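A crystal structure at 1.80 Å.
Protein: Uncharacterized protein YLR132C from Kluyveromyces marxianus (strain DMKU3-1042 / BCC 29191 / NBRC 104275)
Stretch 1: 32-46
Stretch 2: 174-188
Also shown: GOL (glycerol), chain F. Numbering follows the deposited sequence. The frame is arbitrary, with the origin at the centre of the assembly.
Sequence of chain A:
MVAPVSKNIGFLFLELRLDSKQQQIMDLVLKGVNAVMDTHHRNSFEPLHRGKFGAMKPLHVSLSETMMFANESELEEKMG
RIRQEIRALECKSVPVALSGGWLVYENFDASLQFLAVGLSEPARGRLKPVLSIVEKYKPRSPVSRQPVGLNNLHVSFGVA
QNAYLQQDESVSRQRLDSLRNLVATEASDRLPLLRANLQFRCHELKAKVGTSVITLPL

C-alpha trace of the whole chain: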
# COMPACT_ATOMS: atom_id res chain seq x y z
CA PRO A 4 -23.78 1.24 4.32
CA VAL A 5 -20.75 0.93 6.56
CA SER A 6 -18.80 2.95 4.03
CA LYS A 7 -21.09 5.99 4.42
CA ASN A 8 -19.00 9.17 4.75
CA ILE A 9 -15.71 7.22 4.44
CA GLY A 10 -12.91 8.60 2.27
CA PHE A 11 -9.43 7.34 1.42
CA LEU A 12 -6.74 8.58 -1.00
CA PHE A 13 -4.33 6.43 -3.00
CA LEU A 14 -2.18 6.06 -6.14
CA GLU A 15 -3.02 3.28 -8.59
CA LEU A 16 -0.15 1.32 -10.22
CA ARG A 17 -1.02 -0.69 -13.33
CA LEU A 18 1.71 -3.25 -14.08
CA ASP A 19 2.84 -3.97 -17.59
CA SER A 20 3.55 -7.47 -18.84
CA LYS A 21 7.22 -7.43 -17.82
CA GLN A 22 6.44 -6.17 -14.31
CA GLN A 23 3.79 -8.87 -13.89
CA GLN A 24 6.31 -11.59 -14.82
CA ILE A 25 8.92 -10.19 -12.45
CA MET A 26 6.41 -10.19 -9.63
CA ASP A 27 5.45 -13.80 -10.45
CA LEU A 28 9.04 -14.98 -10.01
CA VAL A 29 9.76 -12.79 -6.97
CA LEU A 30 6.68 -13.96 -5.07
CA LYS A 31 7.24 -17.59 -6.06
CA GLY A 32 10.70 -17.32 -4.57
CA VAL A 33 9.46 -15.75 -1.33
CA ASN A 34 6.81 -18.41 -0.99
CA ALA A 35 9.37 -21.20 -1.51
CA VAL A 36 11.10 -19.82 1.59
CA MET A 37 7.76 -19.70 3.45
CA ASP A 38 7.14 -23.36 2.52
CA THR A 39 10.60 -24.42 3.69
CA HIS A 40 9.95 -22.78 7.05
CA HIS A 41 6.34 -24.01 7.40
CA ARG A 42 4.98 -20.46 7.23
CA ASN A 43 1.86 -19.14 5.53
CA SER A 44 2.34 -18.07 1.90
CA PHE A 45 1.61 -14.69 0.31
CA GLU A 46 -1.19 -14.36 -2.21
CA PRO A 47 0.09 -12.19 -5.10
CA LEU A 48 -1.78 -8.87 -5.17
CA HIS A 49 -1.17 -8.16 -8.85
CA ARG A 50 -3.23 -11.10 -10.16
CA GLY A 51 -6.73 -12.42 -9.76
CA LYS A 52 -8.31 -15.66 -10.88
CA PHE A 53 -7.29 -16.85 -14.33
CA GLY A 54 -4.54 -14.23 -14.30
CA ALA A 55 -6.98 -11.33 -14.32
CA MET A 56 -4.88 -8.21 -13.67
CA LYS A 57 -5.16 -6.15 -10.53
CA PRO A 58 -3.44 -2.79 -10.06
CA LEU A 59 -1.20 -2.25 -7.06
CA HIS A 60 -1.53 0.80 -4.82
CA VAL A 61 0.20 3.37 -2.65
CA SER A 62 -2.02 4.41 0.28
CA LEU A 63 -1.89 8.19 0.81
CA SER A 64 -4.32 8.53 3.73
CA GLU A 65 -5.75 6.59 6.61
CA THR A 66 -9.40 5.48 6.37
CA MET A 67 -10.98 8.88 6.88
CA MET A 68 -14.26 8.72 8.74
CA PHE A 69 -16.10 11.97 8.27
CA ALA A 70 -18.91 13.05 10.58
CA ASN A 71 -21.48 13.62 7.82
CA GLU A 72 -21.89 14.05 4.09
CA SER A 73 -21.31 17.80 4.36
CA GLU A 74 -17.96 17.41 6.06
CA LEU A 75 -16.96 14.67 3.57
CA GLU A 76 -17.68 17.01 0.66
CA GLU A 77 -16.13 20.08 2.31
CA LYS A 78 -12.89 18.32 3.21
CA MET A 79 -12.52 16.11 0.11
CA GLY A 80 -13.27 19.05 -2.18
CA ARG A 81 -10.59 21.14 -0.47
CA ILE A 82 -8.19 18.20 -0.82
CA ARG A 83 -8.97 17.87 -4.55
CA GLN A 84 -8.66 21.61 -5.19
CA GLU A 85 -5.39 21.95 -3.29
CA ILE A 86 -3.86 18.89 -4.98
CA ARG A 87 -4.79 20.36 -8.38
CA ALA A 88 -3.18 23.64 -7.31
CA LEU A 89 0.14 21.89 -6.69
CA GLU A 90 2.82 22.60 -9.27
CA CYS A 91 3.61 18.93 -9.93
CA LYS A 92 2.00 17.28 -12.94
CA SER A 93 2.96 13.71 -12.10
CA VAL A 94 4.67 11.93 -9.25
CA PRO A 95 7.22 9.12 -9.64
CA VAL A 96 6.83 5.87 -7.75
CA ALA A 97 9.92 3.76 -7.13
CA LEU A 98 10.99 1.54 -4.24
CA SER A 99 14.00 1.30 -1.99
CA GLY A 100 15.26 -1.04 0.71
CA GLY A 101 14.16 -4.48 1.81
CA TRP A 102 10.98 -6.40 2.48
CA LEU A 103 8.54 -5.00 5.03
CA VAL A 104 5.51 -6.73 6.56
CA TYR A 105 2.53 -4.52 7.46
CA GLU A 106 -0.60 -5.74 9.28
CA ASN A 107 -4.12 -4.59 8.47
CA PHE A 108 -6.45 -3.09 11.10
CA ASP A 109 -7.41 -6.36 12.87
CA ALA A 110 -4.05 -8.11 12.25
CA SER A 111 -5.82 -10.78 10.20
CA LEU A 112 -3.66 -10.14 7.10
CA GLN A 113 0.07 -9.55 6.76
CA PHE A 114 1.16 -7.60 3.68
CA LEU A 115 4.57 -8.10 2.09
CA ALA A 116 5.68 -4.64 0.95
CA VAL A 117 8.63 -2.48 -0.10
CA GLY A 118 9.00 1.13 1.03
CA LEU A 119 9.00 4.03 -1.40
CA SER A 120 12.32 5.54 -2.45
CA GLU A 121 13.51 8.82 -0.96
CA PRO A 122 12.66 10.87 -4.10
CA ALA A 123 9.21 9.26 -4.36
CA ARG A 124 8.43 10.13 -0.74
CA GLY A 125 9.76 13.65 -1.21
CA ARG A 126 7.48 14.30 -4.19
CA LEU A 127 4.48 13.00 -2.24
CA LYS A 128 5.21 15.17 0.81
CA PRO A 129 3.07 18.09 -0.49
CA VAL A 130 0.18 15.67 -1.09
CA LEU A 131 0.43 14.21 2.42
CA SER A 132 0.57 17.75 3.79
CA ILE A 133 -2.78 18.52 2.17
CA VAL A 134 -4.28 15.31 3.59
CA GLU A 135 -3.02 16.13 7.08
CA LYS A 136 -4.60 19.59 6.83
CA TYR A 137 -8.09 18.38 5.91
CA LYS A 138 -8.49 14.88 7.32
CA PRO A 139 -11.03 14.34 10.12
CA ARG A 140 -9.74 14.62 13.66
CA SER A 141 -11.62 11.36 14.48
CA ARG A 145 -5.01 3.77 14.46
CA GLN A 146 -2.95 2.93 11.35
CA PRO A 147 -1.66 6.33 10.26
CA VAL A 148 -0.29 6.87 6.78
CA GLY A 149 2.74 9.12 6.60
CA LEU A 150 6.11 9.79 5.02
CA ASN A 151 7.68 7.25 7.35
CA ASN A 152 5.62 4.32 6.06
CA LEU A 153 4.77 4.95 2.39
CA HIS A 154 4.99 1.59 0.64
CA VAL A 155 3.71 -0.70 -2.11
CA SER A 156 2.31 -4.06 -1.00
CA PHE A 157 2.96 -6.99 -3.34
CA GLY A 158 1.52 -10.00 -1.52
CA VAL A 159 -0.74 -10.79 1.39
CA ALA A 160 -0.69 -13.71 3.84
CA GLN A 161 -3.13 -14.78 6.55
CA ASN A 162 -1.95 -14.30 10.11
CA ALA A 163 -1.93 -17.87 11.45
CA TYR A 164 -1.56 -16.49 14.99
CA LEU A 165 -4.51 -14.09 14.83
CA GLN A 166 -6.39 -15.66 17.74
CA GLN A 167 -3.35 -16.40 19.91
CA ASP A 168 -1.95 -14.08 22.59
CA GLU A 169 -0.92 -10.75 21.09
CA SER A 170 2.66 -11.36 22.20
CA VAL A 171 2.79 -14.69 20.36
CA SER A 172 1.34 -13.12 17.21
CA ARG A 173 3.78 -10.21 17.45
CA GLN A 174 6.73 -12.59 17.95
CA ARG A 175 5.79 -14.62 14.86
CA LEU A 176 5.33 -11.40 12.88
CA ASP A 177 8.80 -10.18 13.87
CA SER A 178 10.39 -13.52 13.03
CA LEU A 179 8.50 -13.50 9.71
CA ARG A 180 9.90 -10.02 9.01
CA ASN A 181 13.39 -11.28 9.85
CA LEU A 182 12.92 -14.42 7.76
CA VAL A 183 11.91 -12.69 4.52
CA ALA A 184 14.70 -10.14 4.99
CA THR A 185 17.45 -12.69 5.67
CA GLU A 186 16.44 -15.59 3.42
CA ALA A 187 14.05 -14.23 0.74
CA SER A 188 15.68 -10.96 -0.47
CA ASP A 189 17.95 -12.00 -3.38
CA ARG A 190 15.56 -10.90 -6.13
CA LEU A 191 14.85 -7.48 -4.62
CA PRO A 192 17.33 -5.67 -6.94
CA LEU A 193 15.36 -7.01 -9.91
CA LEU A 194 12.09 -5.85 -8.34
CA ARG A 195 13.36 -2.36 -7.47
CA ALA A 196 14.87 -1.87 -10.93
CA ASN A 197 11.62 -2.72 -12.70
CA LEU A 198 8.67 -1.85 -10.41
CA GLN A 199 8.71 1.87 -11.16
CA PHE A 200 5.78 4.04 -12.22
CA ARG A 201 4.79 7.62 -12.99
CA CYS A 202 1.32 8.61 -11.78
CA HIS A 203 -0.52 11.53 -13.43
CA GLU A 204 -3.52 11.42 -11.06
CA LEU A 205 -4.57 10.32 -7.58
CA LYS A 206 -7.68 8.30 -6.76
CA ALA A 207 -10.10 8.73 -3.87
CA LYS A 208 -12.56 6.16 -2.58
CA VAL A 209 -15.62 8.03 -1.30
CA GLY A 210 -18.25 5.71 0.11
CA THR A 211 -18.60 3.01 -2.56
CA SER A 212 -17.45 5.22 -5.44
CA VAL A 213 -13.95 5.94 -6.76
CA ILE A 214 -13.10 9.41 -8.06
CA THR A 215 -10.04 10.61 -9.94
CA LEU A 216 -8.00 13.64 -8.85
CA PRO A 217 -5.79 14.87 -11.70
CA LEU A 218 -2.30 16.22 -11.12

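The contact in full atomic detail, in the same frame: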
# COMPACT_ATOMS: atom_id res chain seq x y z
N GLY A 32 9.48 -17.08 -5.32
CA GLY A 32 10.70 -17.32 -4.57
C GLY A 32 10.51 -17.07 -3.09
O GLY A 32 11.02 -17.83 -2.26
N VAL A 33 9.79 -15.99 -2.74
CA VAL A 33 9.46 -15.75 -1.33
C VAL A 33 8.65 -16.90 -0.77
O VAL A 33 8.91 -17.39 0.34
CB VAL A 33 8.70 -14.41 -1.18
CG1 VAL A 33 8.26 -14.24 0.31
CG2 VAL A 33 9.63 -13.27 -1.56
N ASN A 34 7.66 -17.37 -1.52
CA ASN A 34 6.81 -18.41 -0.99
C ASN A 34 7.53 -19.76 -0.89
O ASN A 34 7.24 -20.56 0.02
CB ASN A 34 5.54 -18.52 -1.84
CG ASN A 34 4.59 -17.38 -1.57
OD1 ASN A 34 4.59 -16.81 -0.48
ND2 ASN A 34 3.78 -17.04 -2.55
N ALA A 35 8.55 -20.00 -1.72
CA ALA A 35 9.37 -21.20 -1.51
C ALA A 35 10.07 -21.15 -0.16
O ALA A 35 10.17 -22.18 0.52
CB ALA A 35 10.41 -21.34 -2.65
N VAL A 36 10.54 -19.98 0.25
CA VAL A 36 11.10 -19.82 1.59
C VAL A 36 10.02 -20.01 2.67
O VAL A 36 10.26 -20.65 3.69
CB VAL A 36 11.81 -18.46 1.71
CG1 VAL A 36 12.32 -18.28 3.12
CG2 VAL A 36 12.96 -18.35 0.69
N MET A 37 8.82 -19.47 2.46
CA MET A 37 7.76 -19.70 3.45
C MET A 37 7.47 -21.20 3.59
O MET A 37 7.33 -21.72 4.70
CB MET A 37 6.47 -18.94 3.08
CG MET A 37 6.65 -17.43 2.91
SD MET A 37 7.25 -16.65 4.42
CE MET A 37 9.02 -16.62 4.08
N ASP A 38 7.39 -21.91 2.46
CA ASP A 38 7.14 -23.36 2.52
C ASP A 38 8.23 -24.07 3.31
O ASP A 38 7.93 -24.92 4.15
CB ASP A 38 7.11 -23.93 1.10
CG ASP A 38 5.83 -23.64 0.39
OD1 ASP A 38 4.84 -23.32 1.06
OD2 ASP A 38 5.81 -23.73 -0.86
N THR A 39 9.49 -23.79 2.99
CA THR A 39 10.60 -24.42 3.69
C THR A 39 10.49 -24.25 5.19
O THR A 39 10.77 -25.18 5.96
CB THR A 39 11.91 -23.80 3.21
OG1 THR A 39 12.13 -24.19 1.86
CG2 THR A 39 13.07 -24.20 4.11
N HIS A 40 10.03 -23.08 5.63
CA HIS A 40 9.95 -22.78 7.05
C HIS A 40 8.58 -23.01 7.64
O HIS A 40 8.34 -22.57 8.77
CB HIS A 40 10.41 -21.34 7.28
CG HIS A 40 11.88 -21.16 7.07
ND1 HIS A 40 12.78 -21.20 8.11
CD2 HIS A 40 12.60 -21.00 5.95
CE1 HIS A 40 14.00 -21.05 7.63
NE2 HIS A 40 13.92 -20.91 6.32
N HIS A 41 7.68 -23.68 6.91
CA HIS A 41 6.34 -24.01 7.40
C HIS A 41 5.59 -22.76 7.84
O HIS A 41 4.90 -22.75 8.88
CB HIS A 41 6.42 -25.05 8.52
CG HIS A 41 7.15 -26.29 8.11
ND1 HIS A 41 8.42 -26.60 8.55
CD2 HIS A 41 6.80 -27.27 7.24
CE1 HIS A 41 8.81 -27.73 8.00
NE2 HIS A 41 7.86 -28.15 7.19
N ARG A 42 5.72 -21.70 7.05
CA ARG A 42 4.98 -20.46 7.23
C ARG A 42 3.88 -20.33 6.19
O ARG A 42 3.95 -20.92 5.12
CB ARG A 42 5.91 -19.24 7.11
CG ARG A 42 7.11 -19.28 8.02
CD ARG A 42 6.84 -18.49 9.24
NE ARG A 42 8.02 -18.35 10.09
CZ ARG A 42 8.12 -17.42 11.03
NH1 ARG A 42 7.12 -16.55 11.23
NH2 ARG A 42 9.21 -17.36 11.78
N ASN A 43 2.88 -19.49 6.51
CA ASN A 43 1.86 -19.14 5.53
C ASN A 43 2.47 -18.41 4.33
O ASN A 43 3.41 -17.62 4.45
CB ASN A 43 0.79 -18.26 6.18
CG ASN A 43 -0.24 -19.07 6.95
OD1 ASN A 43 -0.20 -20.29 6.94
ND2 ASN A 43 -1.18 -18.39 7.61
N SER A 44 1.93 -18.71 3.15
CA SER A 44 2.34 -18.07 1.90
C SER A 44 1.55 -16.79 1.59
O SER A 44 0.42 -16.59 2.04
CB SER A 44 2.19 -19.06 0.74
OG SER A 44 3.30 -19.96 0.76
N PHE A 45 2.16 -15.95 0.76
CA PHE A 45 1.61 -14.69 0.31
C PHE A 45 0.83 -14.87 -0.98
O PHE A 45 1.35 -15.44 -1.95
CB PHE A 45 2.74 -13.68 0.11
CG PHE A 45 3.45 -13.32 1.38
CD1 PHE A 45 2.90 -12.36 2.25
CD2 PHE A 45 4.64 -13.96 1.73
CE1 PHE A 45 3.55 -12.05 3.44
CE2 PHE A 45 5.31 -13.65 2.93
CZ PHE A 45 4.76 -12.70 3.78
N GLU A 46 -0.43 -14.45 -0.97
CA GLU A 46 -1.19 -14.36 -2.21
C GLU A 46 -0.70 -13.16 -3.02
O GLU A 46 -0.65 -12.04 -2.48
CB GLU A 46 -2.70 -14.20 -1.89
CG GLU A 46 -3.58 -14.06 -3.13
CD GLU A 46 -3.74 -15.34 -3.90
OE1 GLU A 46 -3.28 -16.40 -3.43
OE2 GLU A 46 -4.35 -15.29 -4.98
N GLN A 174 5.47 -11.87 18.12
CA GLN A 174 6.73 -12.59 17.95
C GLN A 174 6.81 -13.28 16.59
O GLN A 174 7.86 -13.26 15.94
CB GLN A 174 6.92 -13.62 19.07
N ARG A 175 5.73 -13.94 16.15
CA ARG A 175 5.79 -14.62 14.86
C ARG A 175 5.85 -13.62 13.71
O ARG A 175 6.50 -13.87 12.68
CB ARG A 175 4.61 -15.58 14.70
CG ARG A 175 4.59 -16.75 15.72
CD ARG A 175 5.80 -17.68 15.58
NE ARG A 175 5.64 -18.65 14.49
CZ ARG A 175 6.63 -19.38 13.97
NH1 ARG A 175 7.87 -19.26 14.42
NH2 ARG A 175 6.39 -20.23 12.97
N LEU A 176 5.22 -12.46 13.87
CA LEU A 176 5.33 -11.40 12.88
C LEU A 176 6.77 -10.87 12.79
O LEU A 176 7.31 -10.67 11.69
CB LEU A 176 4.36 -10.27 13.21
CG LEU A 176 4.52 -8.98 12.43
CD1 LEU A 176 4.33 -9.22 10.92
CD2 LEU A 176 3.50 -7.94 12.96
N ASP A 177 7.42 -10.65 13.94
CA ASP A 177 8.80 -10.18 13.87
C ASP A 177 9.76 -11.25 13.34
O ASP A 177 10.69 -10.93 12.60
CB ASP A 177 9.23 -9.69 15.26
CG ASP A 177 8.58 -8.33 15.60
OD1 ASP A 177 8.34 -7.52 14.67
OD2 ASP A 177 8.31 -8.07 16.79
N SER A 178 9.53 -12.51 13.64
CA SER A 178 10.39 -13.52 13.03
C SER A 178 10.04 -13.72 11.55
O SER A 178 10.91 -14.08 10.76
CB SER A 178 10.34 -14.84 13.79
OG SER A 178 9.07 -15.43 13.79
N LEU A 179 8.80 -13.47 11.15
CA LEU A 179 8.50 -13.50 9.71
C LEU A 179 9.22 -12.36 9.00
O LEU A 179 9.81 -12.55 7.92
CB LEU A 179 6.98 -13.41 9.48
CG LEU A 179 6.50 -13.20 8.03
CD1 LEU A 179 6.95 -14.35 7.10
CD2 LEU A 179 4.95 -12.99 8.00
N ARG A 180 9.18 -11.15 9.58
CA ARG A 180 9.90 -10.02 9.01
C ARG A 180 11.39 -10.34 8.89
O ARG A 180 12.02 -10.06 7.85
CB ARG A 180 9.71 -8.78 9.88
CG ARG A 180 8.28 -8.20 9.77
CD ARG A 180 8.03 -7.25 10.94
NE ARG A 180 6.85 -6.41 10.69
CZ ARG A 180 6.23 -5.73 11.64
NH1 ARG A 180 6.66 -5.84 12.90
NH2 ARG A 180 5.17 -4.97 11.33
N ASN A 181 11.97 -10.93 9.93
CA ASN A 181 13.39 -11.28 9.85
C ASN A 181 13.64 -12.36 8.80
O ASN A 181 14.66 -12.34 8.13
CB ASN A 181 13.91 -11.77 11.21
CG ASN A 181 15.37 -12.26 11.13
OD1 ASN A 181 16.28 -11.47 10.97
ND2 ASN A 181 15.57 -13.57 11.18
N LEU A 182 12.73 -13.33 8.69
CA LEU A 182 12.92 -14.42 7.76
C LEU A 182 12.92 -13.93 6.31
O LEU A 182 13.82 -14.29 5.53
CB LEU A 182 11.86 -15.49 7.98
CG LEU A 182 11.90 -16.65 7.00
CD1 LEU A 182 13.24 -17.40 7.10
CD2 LEU A 182 10.67 -17.58 7.20
N VAL A 183 11.93 -13.11 5.92
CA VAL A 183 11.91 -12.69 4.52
C VAL A 183 13.11 -11.80 4.23
O VAL A 183 13.70 -11.88 3.13
CB VAL A 183 10.59 -12.00 4.11
CG1 VAL A 183 9.43 -12.96 4.27
CG2 VAL A 183 10.33 -10.69 4.89
N ALA A 184 13.54 -11.00 5.22
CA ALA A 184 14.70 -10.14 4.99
C ALA A 184 16.00 -10.94 4.87
O ALA A 184 16.87 -10.61 4.06
CB ALA A 184 14.80 -9.11 6.12
N THR A 185 16.17 -11.97 5.68
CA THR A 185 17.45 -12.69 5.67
C THR A 185 17.52 -13.77 4.61
O THR A 185 18.60 -14.02 4.05
CB THR A 185 17.72 -13.35 7.03
OG1 THR A 185 16.71 -14.32 7.28
CG2 THR A 185 17.67 -12.36 8.14
N GLU A 186 16.40 -14.42 4.30
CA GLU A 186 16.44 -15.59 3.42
C GLU A 186 15.68 -15.43 2.11
O GLU A 186 15.79 -16.31 1.26
CB GLU A 186 15.90 -16.84 4.15
CG GLU A 186 16.83 -17.36 5.25
CD GLU A 186 16.38 -18.69 5.83
OE1 GLU A 186 15.67 -19.45 5.13
OE2 GLU A 186 16.73 -18.99 6.99
N ALA A 187 14.91 -14.34 1.92
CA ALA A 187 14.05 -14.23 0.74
C ALA A 187 14.23 -12.91 -0.01
O ALA A 187 13.32 -12.49 -0.74
CB ALA A 187 12.58 -14.41 1.13
N SER A 188 15.40 -12.29 0.09
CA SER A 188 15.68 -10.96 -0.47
C SER A 188 16.51 -10.93 -1.76
O SER A 188 16.79 -9.84 -2.25
CB SER A 188 16.42 -10.11 0.58
OG SER A 188 15.54 -9.85 1.65
C1 GOL F . 15.74 -15.24 -2.87
O1 GOL F . 16.23 -15.01 -1.59
C2 GOL F . 14.52 -16.18 -2.78
O2 GOL F . 13.74 -16.03 -3.90
C3 GOL F . 15.13 -17.63 -2.71
O3 GOL F . 14.13 -18.50 -3.20

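Helix 32–39 packs against helix 174–186 at 124° between their N-to-C directions, with the axes 10.4 Å apart at closest approach, and the contact buries 645 Å² in all. Where the backbones come closest, Val 33 meets Ala 187; the small methyl of Ala 187 suits this tight spacing, its CB lying 4.2 Å from Val 33 CG2. One turn on, Val 36 points toward the partner, placing CG2 4.0 Å from Ala 187 CB and CG1 4.2 Å from Leu 182 CD1. Met 37 starts out sideways, but its flexible chain bends inward, so that SD lies 3.5 Å from Leu 179 CD1 and CE 3.7 Å from both Leu 182 CD2 and Val 183 CG1.

Beyond the helix the contact turns polar. His 40 NE2 donates a hydrogen bond to Glu 186 OE1 (2.6 Å) at the ring edge, leaving one face to Leu 182, whose CD1 sits 3.7 Å from the ring centroid in a CH-pi contact. Arg 42, the residue most covered by the partner, donates from NH2 to Ser 178 OG (2.8 Å) and from NH1 to Arg 175 O (3.1 Å). Its guanidinium also stacks on that of Arg 175, centres 3.8 Å apart, despite their like charges. Finally, buried Phe 45 brings CZ within 4.2 Å of Leu 179 CD2, extending the apolar packing.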